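Neural cell adhesion molecule 1, 140 kDa isoform (Homo sapiens, PDB 2E3V) probably mediates adhesion between cells as a neural cell-surface glycoprotein, represented by its first fibronectin type III domain. Local coordinates at residues V36-Y41 against Y58-A63; Q24-E29 against E66-I71. One frame throughout, in Å; residues are numbered along the deposited sequence.

After strand 12-18 the chain runs along strand 23-28, which holds the first segment of interaction 2. It then runs into strand 38-47, and returns along strand 54-59. Interaction 1 closes this hairpin at its open end, where the return strand passes into helix 60-64. Interaction 2 closes a longer loop when strand 68-71 pairs with strand 23-28, so interaction 1 is nested inside it. Interaction 1 lies in the four-stranded sheet and interaction 2 in the three-stranded one, and the two sheets pack as a beta sandwich. The contacts also touch. Tyr-58 reaches Thr-70 across the sheets, and Ala-63 O probably accepts from Ile-68 N.

Interaction 1: residues V36-Y41 against Y58-A63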
loop_
_atom_site.group_PDB
_atom_site.type_symbol
_atom_site.label_atom_id
_atom_site.label_comp_id
_atom_site.label_asym_id
_atom_site.label_seq_id
_atom_site.Cartn_x
_atom_site.Cartn_y
_atom_site.Cartn_z
ATOM N N VAL A 36 17.284 -1.534 14.773
ATOM C CA VAL A 36 16.377 -0.522 14.232
ATOM C C VAL A 36 15.278 -1.143 13.340
ATOM O O VAL A 36 15.374 -1.143 12.105
ATOM C CB VAL A 36 17.153 0.653 13.541
ATOM C CG1 VAL A 36 18.026 0.158 12.381
ATOM C CG2 VAL A 36 16.203 1.762 13.094
ATOM N N PRO A 37 14.214 -1.669 13.973
ATOM C CA PRO A 37 13.157 -2.300 13.194
ATOM C C PRO A 37 12.251 -1.286 12.503
ATOM O O PRO A 37 12.183 -0.125 12.911
ATOM C CB PRO A 37 12.368 -3.074 14.253
ATOM C CG PRO A 37 12.524 -2.254 15.495
ATOM C CD PRO A 37 13.928 -1.701 15.422
ATOM N N ILE A 38 11.581 -1.722 11.445
ATOM C CA ILE A 38 10.560 -0.891 10.812
ATOM C C ILE A 38 9.375 -0.873 11.769
ATOM O O ILE A 38 8.978 -1.916 12.284
ATOM C CB ILE A 38 10.170 -1.439 9.429
ATOM C CG1 ILE A 38 11.387 -1.357 8.503
ATOM C CG2 ILE A 38 8.976 -0.677 8.846
ATOM C CD1 ILE A 38 11.161 -1.923 7.155
ATOM N N LEU A 39 8.836 0.313 12.029
ATOM C CA LEU A 39 7.745 0.451 12.989
ATOM C C LEU A 39 6.377 0.434 12.326
ATOM O O LEU A 39 5.466 -0.243 12.792
ATOM C CB LEU A 39 7.919 1.727 13.823
ATOM C CG LEU A 39 9.239 1.844 14.601
ATOM C CD1 LEU A 39 9.262 3.163 15.354
ATOM C CD2 LEU A 39 9.446 0.677 15.558
ATOM N N LYS A 40 6.249 1.173 11.228
ATOM C CA LYS A 40 4.987 1.305 10.527
ATOM C C LYS A 40 5.209 1.437 9.028
ATOM O O LYS A 40 6.332 1.664 8.577
ATOM C CB LYS A 40 4.262 2.577 10.996
ATOM C CG LYS A 40 4.079 2.732 12.506
ATOM C CD LYS A 40 3.068 1.749 13.061
ATOM C CE LYS A 40 2.966 1.889 14.572
ATOM N NZ LYS A 40 1.926 0.980 15.123
ATOM N N TYR A 41 4.121 1.308 8.271
ATOM C CA TYR A 41 4.120 1.599 6.840
ATOM C C TYR A 41 3.023 2.610 6.587
ATOM O O TYR A 41 2.010 2.625 7.289
ATOM C CB TYR A 41 3.846 0.353 5.989
ATOM C CG TYR A 41 4.939 -0.672 6.069
ATOM C CD1 TYR A 41 6.067 -0.573 5.251
ATOM C CD2 TYR A 41 4.855 -1.735 6.958
ATOM C CE1 TYR A 41 7.086 -1.512 5.326
ATOM C CE2 TYR A 41 5.868 -2.677 7.042
ATOM C CZ TYR A 41 6.976 -2.556 6.222
ATOM O OH TYR A 41 7.977 -3.479 6.294
ATOM N N TYR A 58 -0.206 1.676 8.753
ATOM C CA TYR A 58 -0.288 0.255 9.031
ATOM C C TYR A 58 0.843 -0.142 9.955
ATOM O O TYR A 58 1.975 0.304 9.781
ATOM C CB TYR A 58 -0.135 -0.550 7.728
ATOM C CG TYR A 58 -1.201 -0.250 6.707
ATOM C CD1 TYR A 58 -2.385 -0.995 6.673
ATOM C CD2 TYR A 58 -1.046 0.797 5.798
ATOM C CE1 TYR A 58 -3.369 -0.714 5.748
ATOM C CE2 TYR A 58 -2.034 1.097 4.878
ATOM C CZ TYR A 58 -3.193 0.335 4.854
ATOM O OH TYR A 58 -4.172 0.615 3.929
ATOM N N ASP A 59 0.525 -0.981 10.933
ATOM C CA ASP A 59 1.517 -1.477 11.850
ATOM C C ASP A 59 2.456 -2.415 11.096
ATOM O O ASP A 59 1.995 -3.255 10.316
ATOM C CB ASP A 59 0.864 -2.223 13.002
ATOM C CG ASP A 59 1.879 -2.716 13.996
ATOM O OD1 ASP A 59 2.535 -1.866 14.645
ATOM O OD2 ASP A 59 2.026 -3.951 14.114
ATOM N N ALA A 60 3.760 -2.258 11.313
ATOM C CA ALA A 60 4.745 -3.085 10.599
ATOM C C ALA A 60 4.677 -4.552 11.006
ATOM O O ALA A 60 4.776 -5.431 10.157
ATOM C CB ALA A 60 6.166 -2.555 10.782
ATOM N N LYS A 61 4.509 -4.819 12.296
ATOM C CA LYS A 61 4.482 -6.205 12.772
ATOM C C LYS A 61 3.355 -6.961 12.067
ATOM O O LYS A 61 3.559 -8.042 11.524
ATOM C CB LYS A 61 4.308 -6.261 14.295
ATOM C CG LYS A 61 4.674 -7.590 14.908
ATOM C CD LYS A 61 4.223 -7.679 16.355
ATOM C CE LYS A 61 5.079 -8.666 17.133
ATOM N NZ LYS A 61 5.267 -9.964 16.423
ATOM N N GLU A 62 2.169 -6.364 12.042
ATOM C CA GLU A 62 1.030 -6.974 11.369
ATOM C C GLU A 62 1.239 -7.134 9.864
ATOM O O GLU A 62 0.865 -8.158 9.285
ATOM C CB GLU A 62 -0.238 -6.172 11.640
ATOM C CG GLU A 62 -1.388 -6.559 10.728
ATOM C CD GLU A 62 -2.732 -6.334 11.359
ATOM O OE1 GLU A 62 -2.880 -6.639 12.562
ATOM O OE2 GLU A 62 -3.641 -5.892 10.642
ATOM N N ALA A 63 1.821 -6.121 9.230
ATOM C CA ALA A 63 2.069 -6.167 7.796
ATOM C C ALA A 63 3.161 -7.169 7.436
ATOM O O ALA A 63 3.187 -7.658 6.316
ATOM C CB ALA A 63 2.464 -4.789 7.274
HETATM O O HOH W 1 4.962 -2.745 14.538
#
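Tyr-41 pairs with Tyr-58 where the hairpin of strands 38-47 and 54-59 meets the short helix 60-64. This is the edge of the four-stranded sheet in the fibronectin type III sandwich. Tyr-41 N donates to Tyr-58 O at 2.8 Å, and Tyr-58 N donates back to Tyr-41 O. Beyond this pair the second strand turns into the helix. Ala-60 N still bonds to Leu-39 O at 3.0 Å, but comes from above the carbonyl plane, 39° out of it.

The tight part lies under the helix. Ala-60 CB points at the first strand and sits 3.3 Å from Ile-38 O. With CG anti to the carbonyl carbon (chi1 -66°), the Tyr-41 ring comes to lie beside the helix. There its atoms CD2 and CE2 lie against Ala-60 and Ala-63, which approach obliquely, with Tyr-41 CE2 3.8 Å from Ala-60 CB. Ile-38 CG2 lies over one ring face, offset toward the rim. The Tyr-41 ring also meets Phe-27 of the other sheet. Tyr-58 packs on Val-69 and Ile-71, and its hydroxyl makes a hydrogen bond with Thr-70 O.

The other side is looser, polar and watered. Leu-39 and Lys-40 both face Leu-87 in a classic beta bulge. The Lys-40 chain bends at chi2 (-71°) and then runs extended across the Asp-59 side chain. Lys-40 NZ forms a salt bridge with Asp-59 OD1 at 2.9 Å, on the anti lone pair of that oxygen, away from OD2. Asp-59 is the helix N-cap, and its OD2 accepts from Glu-62 N. Its carboxylate thus serves both strand and helix. One water donates to Leu-39 O and to Asp-59 OD1, 2.6 Å from the latter, and accepts from Lys-61 N.

Interaction 2: residues Q24-E29 against E66-I71; sequences QVQFDE and EGIVTI
The Phe-27 ring lies over Gly-67. Gly-67 CA makes a CH-pi contact 4.2 Å from the ring centroid, toward the rim of the face. Gly-67 O lies over a ring face too, 3.2 Å from Phe-27 CD2. The same oxygen accepts from Phe-27 N at 2.9 Å. Phe-27 CG sits between the backbone N and the carbonyl carbon (chi1 61°), which carries the ring across to the other strand. Gly-67 has positive phi, and a CB there would clash with Phe-27 O. A water lies within hydrogen-bonding distance of Phe-27 O (2.7 Å) and of Glu-66 O.

Val-25 and Val-69 form a hydrogen-bonded pair, with Val-25 N to Val-69 O at 2.8 Å and a return bond from Val-69 N to Val-25 O. These antiparallel strands belong to the three-stranded sheet of the fibronectin type III sandwich, and strand 68-71 lies at its edge. On the face of Val-25 and Val-69, which is turned to the opposing sheet, Val-25 CG2 meets Ile-71 CD1 at 3.8 Å, their side chains crossing at a slant. On the face of Gln-24, Gln-26, Ile-68 and Thr-70, Ile-68 CD1 touches both Gln-26 CG, 3.7 Å away, and Gln-24 CB.

Further out, Leu-84 of the opposing sheet packs on Phe-27 and Val-69, and Trp-45 on Ile-71. On the other flank, strand 12-18 bonds to the backbone of Gln-24 and Gln-26.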
loop_
_atom_site.group_PDB
_atom_site.type_symbol
_atom_site.label_atom_id
_atom_site.label_comp_id
_atom_site.label_asym_id
_atom_site.label_seq_id
_atom_site.Cartn_x
_atom_site.Cartn_y
_atom_site.Cartn_z
ATOM N N GLN A 24 -5.468 -5.605 -1.889
ATOM C CA GLN A 24 -4.400 -6.123 -1.051
ATOM C C GLN A 24 -3.109 -5.831 -1.774
ATOM O O GLN A 24 -2.919 -6.265 -2.914
ATOM C CB GLN A 24 -4.580 -7.613 -0.806
ATOM C CG GLN A 24 -5.755 -7.942 0.118
ATOM C CD GLN A 24 -5.815 -9.416 0.421
ATOM O OE1 GLN A 24 -5.750 -10.251 -0.487
ATOM N NE2 GLN A 24 -5.915 -9.755 1.703
ATOM N N VAL A 25 -2.237 -5.066 -1.125
ATOM C CA VAL A 25 -0.989 -4.636 -1.742
ATOM C C VAL A 25 0.175 -5.336 -1.063
ATOM O O VAL A 25 0.423 -5.116 0.128
ATOM C CB VAL A 25 -0.792 -3.103 -1.624
ATOM C CG1 VAL A 25 0.551 -2.691 -2.232
ATOM C CG2 VAL A 25 -1.954 -2.353 -2.304
ATOM N N GLN A 26 0.866 -6.187 -1.821
ATOM C CA GLN A 26 2.034 -6.893 -1.316
ATOM C C GLN A 26 3.315 -6.264 -1.795
ATOM O O GLN A 26 3.460 -5.910 -2.968
ATOM C CB GLN A 26 2.017 -8.373 -1.668
ATOM C CG GLN A 26 1.234 -9.211 -0.667
ATOM C CD GLN A 26 1.310 -10.683 -0.982
ATOM O OE1 GLN A 26 1.728 -11.494 -0.142
ATOM N NE2 GLN A 26 0.956 -11.040 -2.211
ATOM N N PHE A 27 4.260 -6.171 -0.871
ATOM C CA PHE A 27 5.508 -5.499 -1.126
ATOM C C PHE A 27 6.639 -6.243 -0.444
ATOM O O PHE A 27 6.420 -7.116 0.410
ATOM C CB PHE A 27 5.435 -4.072 -0.553
ATOM C CG PHE A 27 5.217 -4.039 0.943
ATOM C CD1 PHE A 27 6.299 -4.051 1.821
ATOM C CD2 PHE A 27 3.930 -4.018 1.470
ATOM C CE1 PHE A 27 6.089 -4.038 3.205
ATOM C CE2 PHE A 27 3.717 -4.007 2.851
ATOM C CZ PHE A 27 4.797 -4.015 3.713
ATOM N N ASP A 28 7.856 -5.902 -0.834
ATOM C CA ASP A 28 9.009 -6.409 -0.140
ATOM C C ASP A 28 9.717 -5.212 0.454
ATOM O O ASP A 28 9.634 -4.098 -0.069
ATOM C CB ASP A 28 9.927 -7.235 -1.058
ATOM C CG ASP A 28 10.602 -6.410 -2.140
ATOM O OD1 ASP A 28 10.101 -6.420 -3.279
ATOM O OD2 ASP A 28 11.641 -5.771 -1.863
ATOM N N GLU A 29 10.415 -5.464 1.551
ATOM C CA GLU A 29 11.176 -4.452 2.254
ATOM C C GLU A 29 12.357 -5.172 2.900
ATOM O O GLU A 29 12.170 -6.263 3.439
ATOM C CB GLU A 29 10.279 -3.813 3.316
ATOM C CG GLU A 29 10.942 -2.788 4.218
ATOM C CD GLU A 29 11.279 -1.492 3.518
ATOM O OE1 GLU A 29 10.828 -1.291 2.375
ATOM O OE2 GLU A 29 12.005 -0.667 4.112
ATOM N N GLU A 66 2.881 -11.145 5.799
ATOM C CA GLU A 66 2.716 -11.334 4.372
ATOM C C GLU A 66 3.252 -10.178 3.534
ATOM O O GLU A 66 3.123 -10.198 2.309
ATOM C CB GLU A 66 1.256 -11.618 4.048
ATOM C CG GLU A 66 0.785 -12.952 4.604
ATOM C CD GLU A 66 -0.560 -13.326 4.072
ATOM O OE1 GLU A 66 -1.551 -12.695 4.483
ATOM O OE2 GLU A 66 -0.625 -14.238 3.229
ATOM N N GLY A 67 3.880 -9.206 4.196
ATOM C CA GLY A 67 4.389 -8.008 3.532
ATOM C C GLY A 67 3.202 -7.381 2.830
ATOM O O GLY A 67 3.230 -7.142 1.625
ATOM N N ILE A 68 2.148 -7.123 3.592
ATOM C CA ILE A 68 0.885 -6.754 2.987
ATOM C C ILE A 68 0.187 -5.617 3.712
ATOM O O ILE A 68 0.229 -5.532 4.941
ATOM C CB ILE A 68 -0.042 -8.005 2.927
ATOM C CG1 ILE A 68 -1.179 -7.857 1.917
ATOM C CG2 ILE A 68 -0.600 -8.379 4.317
ATOM C CD1 ILE A 68 -1.749 -9.245 1.517
ATOM N N VAL A 69 -0.424 -4.733 2.928
ATOM C CA VAL A 69 -1.360 -3.747 3.470
ATOM C C VAL A 69 -2.634 -3.796 2.623
ATOM O O VAL A 69 -2.583 -4.016 1.416
ATOM C CB VAL A 69 -0.764 -2.306 3.552
ATOM C CG1 VAL A 69 0.428 -2.284 4.513
ATOM C CG2 VAL A 69 -0.381 -1.768 2.182
ATOM N N THR A 70 -3.779 -3.618 3.262
ATOM C CA THR A 70 -5.032 -3.639 2.546
ATOM C C THR A 70 -5.598 -2.233 2.527
ATOM O O THR A 70 -5.728 -1.589 3.566
ATOM C CB THR A 70 -6.044 -4.601 3.180
ATOM O OG1 THR A 70 -5.490 -5.917 3.180
ATOM C CG2 THR A 70 -7.372 -4.607 2.396
ATOM N N ILE A 71 -5.902 -1.768 1.329
ATOM C CA ILE A 71 -6.525 -0.472 1.136
ATOM C C ILE A 71 -8.010 -0.730 0.987
ATOM O O ILE A 71 -8.417 -1.647 0.271
ATOM C CB ILE A 71 -5.985 0.230 -0.110
ATOM C CG1 ILE A 71 -4.475 0.448 0.022
ATOM C CG2 ILE A 71 -6.742 1.551 -0.334
ATOM C CD1 ILE A 71 -3.803 0.801 -1.268
HETATM O O HOH W 2 4.969 -9.416 0.233
#